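Local structure of enoyl CoA hydratase/isomerase (Crotonase) (Legionella pneumophila subsp. pneumophila, 3I47) at residues A[39-42]-A[43-47]; A[171-174]-A[175-178]; A[210-213]-A[214-218]; A[236-239]-A[240-243]. The protein probably acts as an enoyl-CoA hydratase or isomerase of the crotonase family, adding water to, or shifting, the double bond of enoyl-CoA thioesters. One frame throughout, in Å; residues are numbered along the deposited sequence.

Interaction 1: residues A[39-42]-A[43-47]; sequences RLDS and AINDT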
loop_
_atom_site.group_PDB
_atom_site.type_symbol
_atom_site.label_atom_id
_atom_site.label_comp_id
_atom_site.label_asym_id
_atom_site.label_seq_id
_atom_site.Cartn_x
_atom_site.Cartn_y
_atom_site.Cartn_z
ATOM N N ARG A 39 9.730 -7.576 7.229
ATOM C CA ARG A 39 8.809 -6.980 8.202
ATOM C C ARG A 39 7.366 -7.095 7.739
ATOM O O ARG A 39 6.477 -7.342 8.551
ATOM C CB ARG A 39 9.141 -5.510 8.471
ATOM C CG ARG A 39 10.532 -5.257 9.011
ATOM C CD ARG A 39 10.813 -6.003 10.271
ATOM N NE ARG A 39 12.081 -5.537 10.827
ATOM C CZ ARG A 39 12.556 -5.931 11.998
ATOM N NH1 ARG A 39 11.884 -6.827 12.716
ATOM N NH2 ARG A 39 13.709 -5.441 12.433
ATOM N N LEU A 40 7.123 -6.906 6.441
ATOM C CA LEU A 40 5.775 -7.052 5.903
ATOM C C LEU A 40 5.254 -8.469 6.128
ATOM O O LEU A 40 4.111 -8.654 6.573
ATOM C CB LEU A 40 5.761 -6.704 4.411
ATOM C CG LEU A 40 4.422 -6.987 3.721
ATOM C CD1 LEU A 40 3.369 -5.991 4.180
ATOM C CD2 LEU A 40 4.605 -6.932 2.204
ATOM N N ASP A 41 6.096 -9.463 5.840
ATOM C CA ASP A 41 5.746 -10.867 6.045
ATOM C C ASP A 41 5.366 -11.121 7.501
ATOM O O ASP A 41 4.371 -11.784 7.777
ATOM C CB ASP A 41 6.907 -11.781 5.628
ATOM C CG ASP A 41 6.563 -13.258 5.736
ATOM O OD1 ASP A 41 5.818 -13.766 4.869
ATOM O OD2 ASP A 41 7.041 -13.919 6.682
ATOM N N SER A 42 6.150 -10.574 8.424
ATOM C CA SER A 42 5.861 -10.711 9.847
ATOM C C SER A 42 4.483 -10.133 10.186
ATOM O O SER A 42 3.680 -10.778 10.881
ATOM C CB SER A 42 6.946 -10.026 10.667
ATOM O OG SER A 42 8.182 -10.701 10.523
ATOM N N ALA A 43 4.198 -8.935 9.678
ATOM C CA ALA A 43 2.929 -8.263 9.972
ATOM C C ALA A 43 1.746 -9.035 9.387
ATOM O O ALA A 43 0.700 -9.190 10.037
ATOM C CB ALA A 43 2.959 -6.819 9.428
ATOM N N ILE A 44 1.916 -9.531 8.164
ATOM C CA ILE A 44 0.856 -10.300 7.494
ATOM C C ILE A 44 0.521 -11.570 8.276
ATOM O O ILE A 44 -0.646 -11.978 8.338
ATOM C CB ILE A 44 1.232 -10.625 6.024
ATOM C CG1 ILE A 44 1.142 -9.355 5.173
ATOM C CG2 ILE A 44 0.330 -11.736 5.440
ATOM C CD1 ILE A 44 1.688 -9.515 3.758
ATOM N N ASN A 45 1.531 -12.165 8.908
ATOM C CA ASN A 45 1.360 -13.437 9.610
ATOM C C ASN A 45 1.127 -13.298 11.116
ATOM O O ASN A 45 0.948 -14.308 11.815
ATOM C CB ASN A 45 2.544 -14.370 9.302
ATOM C CG ASN A 45 2.546 -14.838 7.855
ATOM O OD1 ASN A 45 3.449 -14.515 7.085
ATOM N ND2 ASN A 45 1.519 -15.575 7.474
ATOM N N ASP A 46 1.110 -12.058 11.607
ATOM C CA ASP A 46 0.888 -11.782 13.031
ATOM C C ASP A 46 -0.598 -11.584 13.326
ATOM O O ASP A 46 -1.198 -10.608 12.887
ATOM C CB ASP A 46 1.676 -10.539 13.458
ATOM C CG ASP A 46 1.715 -10.344 14.970
ATOM O OD1 ASP A 46 0.918 -10.970 15.703
ATOM O OD2 ASP A 46 2.556 -9.547 15.430
ATOM N N THR A 47 -1.183 -12.505 14.091
ATOM C CA THR A 47 -2.603 -12.411 14.426
ATOM C C THR A 47 -2.944 -11.172 15.264
ATOM O O THR A 47 -4.114 -10.798 15.355
ATOM C CB THR A 47 -3.134 -13.686 15.144
ATOM O OG1 THR A 47 -2.369 -13.917 16.324
ATOM C CG2 THR A 47 -3.050 -14.902 14.235
#

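Interaction 2: residues A[171-174]-A[175-178]; sequences ATRA and YSLN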
loop_
_atom_site.group_PDB
_atom_site.type_symbol
_atom_site.label_atom_id
_atom_site.label_comp_id
_atom_site.label_asym_id
_atom_site.label_seq_id
_atom_site.Cartn_x
_atom_site.Cartn_y
_atom_site.Cartn_z
ATOM N N ALA A 171 0.127 16.308 -4.916
ATOM C CA ALA A 171 -0.773 15.468 -4.133
ATOM C C ALA A 171 -2.211 15.624 -4.609
ATOM O O ALA A 171 -2.937 14.628 -4.676
ATOM C CB ALA A 171 -0.662 15.808 -2.651
ATOM N N THR A 172 -2.616 16.848 -4.964
ATOM C CA THR A 172 -3.966 17.072 -5.522
ATOM C C THR A 172 -4.195 16.280 -6.817
ATOM O O THR A 172 -5.267 15.677 -7.020
ATOM C CB THR A 172 -4.255 18.572 -5.741
ATOM O OG1 THR A 172 -4.170 19.244 -4.482
ATOM C CG2 THR A 172 -5.674 18.779 -6.335
ATOM N N ARG A 173 -3.186 16.264 -7.684
ATOM C CA ARG A 173 -3.253 15.483 -8.904
ATOM C C ARG A 173 -3.285 13.980 -8.612
ATOM O O ARG A 173 -4.064 13.245 -9.230
ATOM C CB ARG A 173 -2.089 15.834 -9.837
ATOM C CG ARG A 173 -2.259 15.250 -11.222
ATOM C CD ARG A 173 -3.650 15.625 -11.752
ATOM N NE ARG A 173 -3.815 15.356 -13.170
ATOM C CZ ARG A 173 -4.942 14.899 -13.708
ATOM N NH1 ARG A 173 -5.993 14.604 -12.948
ATOM N NH2 ARG A 173 -5.009 14.721 -15.018
ATOM N N ALA A 174 -2.450 13.522 -7.676
ATOM C CA ALA A 174 -2.479 12.113 -7.290
ATOM C C ALA A 174 -3.848 11.708 -6.743
ATOM O O ALA A 174 -4.327 10.613 -7.015
ATOM C CB ALA A 174 -1.372 11.796 -6.288
ATOM N N TYR A 175 -4.480 12.625 -6.020
ATOM C CA TYR A 175 -5.830 12.411 -5.479
ATOM C C TYR A 175 -6.874 12.333 -6.595
ATOM O O TYR A 175 -7.713 11.419 -6.607
ATOM C CB TYR A 175 -6.159 13.552 -4.522
ATOM C CG TYR A 175 -7.530 13.520 -3.915
ATOM C CD1 TYR A 175 -8.578 14.212 -4.509
ATOM C CD2 TYR A 175 -7.784 12.822 -2.729
ATOM C CE1 TYR A 175 -9.863 14.209 -3.946
ATOM C CE2 TYR A 175 -9.062 12.814 -2.157
ATOM C CZ TYR A 175 -10.090 13.518 -2.774
ATOM O OH TYR A 175 -11.350 13.527 -2.207
ATOM N N SER A 176 -6.806 13.265 -7.548
ATOM C CA SER A 176 -7.801 13.289 -8.632
ATOM C C SER A 176 -7.669 12.057 -9.535
ATOM O O SER A 176 -8.649 11.606 -10.134
ATOM C CB SER A 176 -7.722 14.589 -9.430
ATOM O OG SER A 176 -6.484 14.683 -10.101
ATOM N N LEU A 177 -6.467 11.478 -9.583
ATOM C CA LEU A 177 -6.225 10.267 -10.366
ATOM C C LEU A 177 -6.488 8.969 -9.619
ATOM O O LEU A 177 -6.406 7.886 -10.216
ATOM C CB LEU A 177 -4.795 10.260 -10.907
ATOM C CG LEU A 177 -4.451 11.295 -11.978
ATOM C CD1 LEU A 177 -2.982 11.185 -12.330
ATOM C CD2 LEU A 177 -5.329 11.146 -13.232
ATOM N N ASN A 178 -6.799 9.082 -8.325
ATOM C CA ASN A 178 -7.063 7.946 -7.444
ATOM C C ASN A 178 -5.815 7.160 -7.031
ATOM O O ASN A 178 -5.941 6.054 -6.499
ATOM C CB ASN A 178 -8.084 6.960 -8.056
ATOM C CG ASN A 178 -9.528 7.466 -8.019
ATOM O OD1 ASN A 178 -9.847 8.495 -7.424
ATOM N ND2 ASN A 178 -10.415 6.717 -8.670
#

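Interaction 3: residues A[210-213]-A[214-218]; sequences NSKQ and LAQYV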
loop_
_atom_site.group_PDB
_atom_site.type_symbol
_atom_site.label_atom_id
_atom_site.label_comp_id
_atom_site.label_asym_id
_atom_site.label_seq_id
_atom_site.Cartn_x
_atom_site.Cartn_y
_atom_site.Cartn_z
ATOM N N ASN A 210 -13.091 -10.202 4.242
ATOM C CA ASN A 210 -14.012 -10.732 3.252
ATOM C C ASN A 210 -14.426 -9.665 2.238
ATOM O O ASN A 210 -14.605 -9.972 1.066
ATOM C CB ASN A 210 -15.295 -11.242 3.918
ATOM C CG ASN A 210 -15.092 -12.489 4.773
ATOM O OD1 ASN A 210 -16.012 -12.890 5.490
ATOM N ND2 ASN A 210 -13.901 -13.099 4.721
ATOM N N SER A 211 -14.573 -8.418 2.699
ATOM C CA SER A 211 -14.967 -7.311 1.817
ATOM C C SER A 211 -13.864 -6.969 0.825
ATOM O O SER A 211 -14.140 -6.652 -0.330
ATOM C CB SER A 211 -15.336 -6.080 2.626
ATOM O OG SER A 211 -16.533 -6.334 3.341
ATOM N N LYS A 212 -12.618 -7.072 1.276
ATOM C CA LYS A 212 -11.479 -6.906 0.374
ATOM C C LYS A 212 -11.509 -7.986 -0.696
ATOM O O LYS A 212 -11.400 -7.680 -1.888
ATOM C CB LYS A 212 -10.158 -6.970 1.149
ATOM C CG LYS A 212 -8.927 -6.829 0.263
ATOM C CD LYS A 212 -7.701 -6.557 1.106
ATOM C CE LYS A 212 -6.454 -6.477 0.257
ATOM N NZ LYS A 212 -5.313 -5.987 1.084
ATOM N N GLN A 213 -11.692 -9.236 -0.274
ATOM C CA GLN A 213 -11.743 -10.374 -1.195
ATOM C C GLN A 213 -12.903 -10.228 -2.200
ATOM O O GLN A 213 -12.742 -10.508 -3.388
ATOM C CB GLN A 213 -11.855 -11.682 -0.406
ATOM C CG GLN A 213 -11.606 -12.957 -1.205
ATOM C CD GLN A 213 -11.854 -14.235 -0.393
ATOM O OE1 GLN A 213 -11.853 -14.218 0.843
ATOM N NE2 GLN A 213 -12.063 -15.349 -1.095
ATOM N N LEU A 214 -14.049 -9.781 -1.691
ATOM C CA LEU A 214 -15.254 -9.560 -2.487
ATOM C C LEU A 214 -15.043 -8.534 -3.599
ATOM O O LEU A 214 -15.390 -8.788 -4.756
ATOM C CB LEU A 214 -16.381 -9.101 -1.553
ATOM C CG LEU A 214 -17.708 -8.607 -2.143
ATOM C CD1 LEU A 214 -18.509 -9.798 -2.590
ATOM C CD2 LEU A 214 -18.474 -7.794 -1.115
ATOM N N ALA A 215 -14.481 -7.373 -3.248
ATOM C CA ALA A 215 -14.230 -6.326 -4.242
ATOM C C ALA A 215 -13.302 -6.845 -5.336
ATOM O O ALA A 215 -13.539 -6.624 -6.517
ATOM C CB ALA A 215 -13.654 -5.076 -3.595
ATOM N N GLN A 216 -12.257 -7.558 -4.922
ATOM C CA GLN A 216 -11.305 -8.148 -5.850
ATOM C C GLN A 216 -11.967 -9.169 -6.778
ATOM O O GLN A 216 -11.670 -9.213 -7.973
ATOM C CB GLN A 216 -10.167 -8.800 -5.063
ATOM C CG GLN A 216 -9.283 -7.783 -4.321
ATOM C CD GLN A 216 -8.338 -8.416 -3.296
ATOM O OE1 GLN A 216 -8.635 -9.459 -2.690
ATOM N NE2 GLN A 216 -7.202 -7.769 -3.081
ATOM N N TYR A 217 -12.883 -9.961 -6.227
ATOM C CA TYR A 217 -13.534 -11.042 -6.955
ATOM C C TYR A 217 -14.526 -10.524 -7.995
ATOM O O TYR A 217 -14.531 -10.979 -9.147
ATOM C CB TYR A 217 -14.243 -11.991 -5.987
ATOM C CG TYR A 217 -14.997 -13.108 -6.673
ATOM C CD1 TYR A 217 -14.336 -14.250 -7.120
ATOM C CD2 TYR A 217 -16.374 -13.021 -6.882
ATOM C CE1 TYR A 217 -15.027 -15.284 -7.753
ATOM C CE2 TYR A 217 -17.070 -14.040 -7.513
ATOM C CZ TYR A 217 -16.391 -15.173 -7.943
ATOM O OH TYR A 217 -17.083 -16.187 -8.569
ATOM N N VAL A 218 -15.363 -9.570 -7.604
ATOM C CA VAL A 218 -16.401 -9.111 -8.522
ATOM C C VAL A 218 -15.839 -8.247 -9.654
ATOM O O VAL A 218 -16.428 -8.172 -10.731
ATOM C CB VAL A 218 -17.591 -8.398 -7.797
ATOM C CG1 VAL A 218 -18.196 -9.319 -6.735
ATOM C CG2 VAL A 218 -17.174 -7.057 -7.201
#

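Interaction 4: residues A[236-239]-A[240-243]; sequences AHKR and VSDE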
loop_
_atom_site.group_PDB
_atom_site.type_symbol
_atom_site.label_atom_id
_atom_site.label_comp_id
_atom_site.label_asym_id
_atom_site.label_seq_id
_atom_site.Cartn_x
_atom_site.Cartn_y
_atom_site.Cartn_z
ATOM N N ALA A 236 -25.718 -14.370 2.717
ATOM C CA ALA A 236 -26.509 -15.332 3.506
ATOM C C ALA A 236 -25.617 -16.095 4.487
ATOM O O ALA A 236 -25.963 -16.262 5.671
ATOM C CB ALA A 236 -27.260 -16.287 2.589
ATOM N N HIS A 237 -24.454 -16.525 3.994
ATOM C CA HIS A 237 -23.476 -17.232 4.820
ATOM C C HIS A 237 -22.896 -16.317 5.901
ATOM O O HIS A 237 -22.737 -16.731 7.053
ATOM C CB HIS A 237 -22.376 -17.826 3.939
ATOM C CG HIS A 237 -21.551 -18.876 4.618
ATOM N ND1 HIS A 237 -22.037 -20.134 4.914
ATOM C CD2 HIS A 237 -20.262 -18.866 5.033
ATOM C CE1 HIS A 237 -21.089 -20.846 5.499
ATOM N NE2 HIS A 237 -20.002 -20.101 5.579
ATOM N N LYS A 238 -22.595 -15.064 5.544
ATOM C CA LYS A 238 -22.040 -14.129 6.518
ATOM C C LYS A 238 -23.026 -13.750 7.624
ATOM O O LYS A 238 -22.631 -13.553 8.767
ATOM C CB LYS A 238 -21.480 -12.873 5.833
ATOM C CG LYS A 238 -20.613 -11.993 6.737
ATOM C CD LYS A 238 -19.228 -12.628 6.911
ATOM C CE LYS A 238 -18.297 -11.766 7.766
ATOM N NZ LYS A 238 -18.608 -11.839 9.227
ATOM N N ARG A 239 -24.314 -13.666 7.286
ATOM C CA ARG A 239 -25.322 -13.295 8.266
ATOM C C ARG A 239 -25.444 -14.314 9.389
ATOM O O ARG A 239 -25.745 -13.939 10.514
ATOM C CB ARG A 239 -26.679 -13.120 7.600
ATOM C CG ARG A 239 -26.827 -11.808 6.830
ATOM C CD ARG A 239 -28.131 -11.838 6.066
ATOM N NE ARG A 239 -28.395 -10.606 5.326
ATOM C CZ ARG A 239 -29.465 -10.409 4.569
ATOM N NH1 ARG A 239 -30.398 -11.355 4.472
ATOM N NH2 ARG A 239 -29.612 -9.255 3.928
ATOM N N VAL A 240 -25.207 -15.586 9.074
ATOM C CA VAL A 240 -25.319 -16.659 10.081
ATOM C C VAL A 240 -23.974 -17.021 10.712
ATOM O O VAL A 240 -23.922 -17.856 11.628
ATOM C CB VAL A 240 -26.018 -17.939 9.528
ATOM C CG1 VAL A 240 -27.443 -17.620 8.989
ATOM C CG2 VAL A 240 -25.157 -18.626 8.476
ATOM N N SER A 241 -22.895 -16.404 10.224
ATOM C CA SER A 241 -21.566 -16.590 10.821
ATOM C C SER A 241 -21.553 -16.093 12.267
ATOM O O SER A 241 -22.345 -15.242 12.646
ATOM C CB SER A 241 -20.501 -15.835 10.005
ATOM O OG SER A 241 -20.579 -14.424 10.202
ATOM N N ASP A 242 -20.633 -16.609 13.079
ATOM C CA ASP A 242 -20.514 -16.115 14.448
ATOM C C ASP A 242 -20.303 -14.607 14.505
ATOM O O ASP A 242 -20.910 -13.925 15.325
ATOM C CB ASP A 242 -19.368 -16.815 15.177
ATOM C CG ASP A 242 -19.648 -18.291 15.447
ATOM O OD1 ASP A 242 -20.800 -18.745 15.304
ATOM O OD2 ASP A 242 -18.691 -18.998 15.805
ATOM N N GLU A 243 -19.443 -14.083 13.626
ATOM C CA GLU A 243 -19.162 -12.651 13.611
ATOM C C GLU A 243 -20.367 -11.803 13.185
ATOM O O GLU A 243 -20.635 -10.754 13.782
ATOM C CB GLU A 243 -17.956 -12.349 12.719
ATOM C CG GLU A 243 -17.496 -10.916 12.808
ATOM C CD GLU A 243 -16.376 -10.632 11.848
ATOM O OE1 GLU A 243 -16.672 -10.421 10.653
ATOM O OE2 GLU A 243 -15.203 -10.608 12.285
#

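Interaction 1: residues A[39-42]-A[43-47]
L40 and I44, one helical turn apart, meet through their aliphatic ends: CD1 of I44 lies 3.7 Å from CG of L40 and 3.9 Å from its CD1. Because CG of L40 stands anti to its own backbone N (chi1 173°), the isobutyl group leans along the helix toward I44. The extended CG1-CD1 arm of I44 points outward beside L40, with CG1 3.4 Å from L40 O. That same oxygen accepts the amide of I44 at 2.8 Å, and A43 N binds R39 O at 3.0 Å in the same way. Near the end of helix 30-45 the pattern slackens: N45 N reaches D41 O at 3.1 Å and makes a weak bond to S42 O at 3.2 Å. Around this first shell, L40, A43 and I44 all press on I52 of strand 51-56, while L40 also touches L91 and I95 of helix 78-97. K100 NZ donates to A43 O, and S42 OG is bonded to I38 O. The chemistry is therefore two-sided: an apolar face seats the helix of this beta-alpha-beta unit against its neighbours, and the lysine serves a carbonyl of the last turn, where its charge would probably suit the helix dipole.

Interaction 2: residues A[171-174]-A[175-178]
R173 and S176 carry the side-chain hydrogen bonding of this short helix. NH1 of R173 donates to S176 OG at 2.9 Å with an N-H...O angle of 159°, and the hydroxyl oxygen lies in the guanidinium plane, at its edge. S176 OG in turn donates to R173 O, also at 2.9 Å, so the serine hydroxyl links the two ends of one arginine. With OG between its backbone N and carbonyl carbon (chi1 65°), the serine can serve both. R173 O has a second donor, L177 N at 3.0 Å, which reaches it from the same face of the carbonyl plane as the hydroxyl.

Van der Waals contact comes from L177, whose CD2 methyl sits over one face of the guanidinium, off toward the rim and 3.5 Å from NH1. The arginine chain bends at chi2 (51°), which carries the guanidinium forward along the helix to S176 and L177, and L177 also packs on A158 and L162 of helix 156-165.

Among the backbone bonds, Y175 N binds A171 O and S176 N binds T172 O, both at 2.9 Å. At the other end D170 OD1 accepts from R173 N. N178 leaves the helix with positive phi, and its N binds Y175 O at 3.0 Å. This exit is a Schellman motif, which ends the short helix that follows directly on strand 168-170.

Interaction 3: residues A[210-213]-A[214-218]
From N210 to Y217 the backbone is regular alpha-helix, in which each carbonyl of 210-213 receives the amide four residues ahead. L214 N binds N210 O at 2.8 Å, A215 N binds S211 O at 3.0 Å, Q216 N binds K212 O at 3.2 Å and Y217 N binds Q213 O at 2.9 Å. The last of these is the most bent, with an N-H...O angle of 141°, against 166° for the bonds of A215 and Q216.

The side-chain contact across the segments belongs to K212 and Q216. Q216 lays its extended chain back over the preceding turn, its CG only 3.2 Å from K212 O and its NE2 3.7 Å from K212 CE. The amide thus rests against the methylenes of the lysine in van der Waals contact. K212 has CG anti to the backbone N (chi1 179°) and stays extended to its tip, which carries the ammonium beyond the glutamine. There NZ forms a salt bridge with D122 and donates to the carbonyls of S98 and K100, so three partners hold the lysine that the glutamine lies against.

Other residues of the same turns face helix 225-240. L214 packs on L234, while Y217 stacks with the ring of Y230 and, in the link between the two helices, K221 makes a cation-pi contact with it. Helix 205-218 is a surface helix in the C-terminal helical part of a crotonase-type chain, with K212 tying it to the body of the fold and L214 and Y217 meeting the following helix.

Interaction 4: residues A[236-239]-A[240-243]
The carboxylate of E243 is the flat group of this contact, and the ammonium of K238 approaches it beside OE1. NZ lies 2.8 Å from OE1 in a hydrogen-bonded salt bridge, on the anti side of that oxygen and 32° out of the carboxylate plane. OE1 also accepts the backbone N of A207, and OE2 that of E206, so amides at the start of helix 205-218 hold both oxygens. The lysine reaches across by bending at chi2 (76°) and chi4 (76°), which turns its tip over the junction toward E243.

On its other side the ammonium faces S241. The serine OG donates to K238 O at 2.7 Å, and K238 NZ adds a weak bond to the same hydroxyl at 3.4 Å. S241 is the N-cap of helix 242-253, its OG accepting from G244 N. On the backbone, S241 N makes weak bonds to K238 O and H237 O, both at 3.2 Å, as helix 225-240 comes to its end. V240 places CG2 3.4 Å from H237 O.

One serine hydroxyl thus joins the last turn of one helix to the first turn of the next, while the lysine and the glutamate bridge the junction on the side that faces helix 205-218. The amides gathered at the carboxylate, together with the ammonium, would probably favour its ionised form.

Overall arrangement
All four contacts are local ones within a single crotonase-family chain, following one another in sequence. Interaction 1 lies on helix 30-45, the crossover helix joining parallel strands 14-19 and 51-56 in a beta-alpha-beta unit. Interaction 2, on helix 171-176, lies across the chain's centre from it, with centres 30 Å apart. Interactions 3 and 4 belong to the C-terminal helices: their centres are 16 Å apart, and N210 OD1 touches K238 CE at 3.4 Å where helix 205-218 meets helix 225-240. Interaction 4 is the most peripheral, 29 Å from the chain's centre. Interactions 1 and 2 thus belong to the sheet-built part of the fold, and 3 and 4 to helices packed on one another.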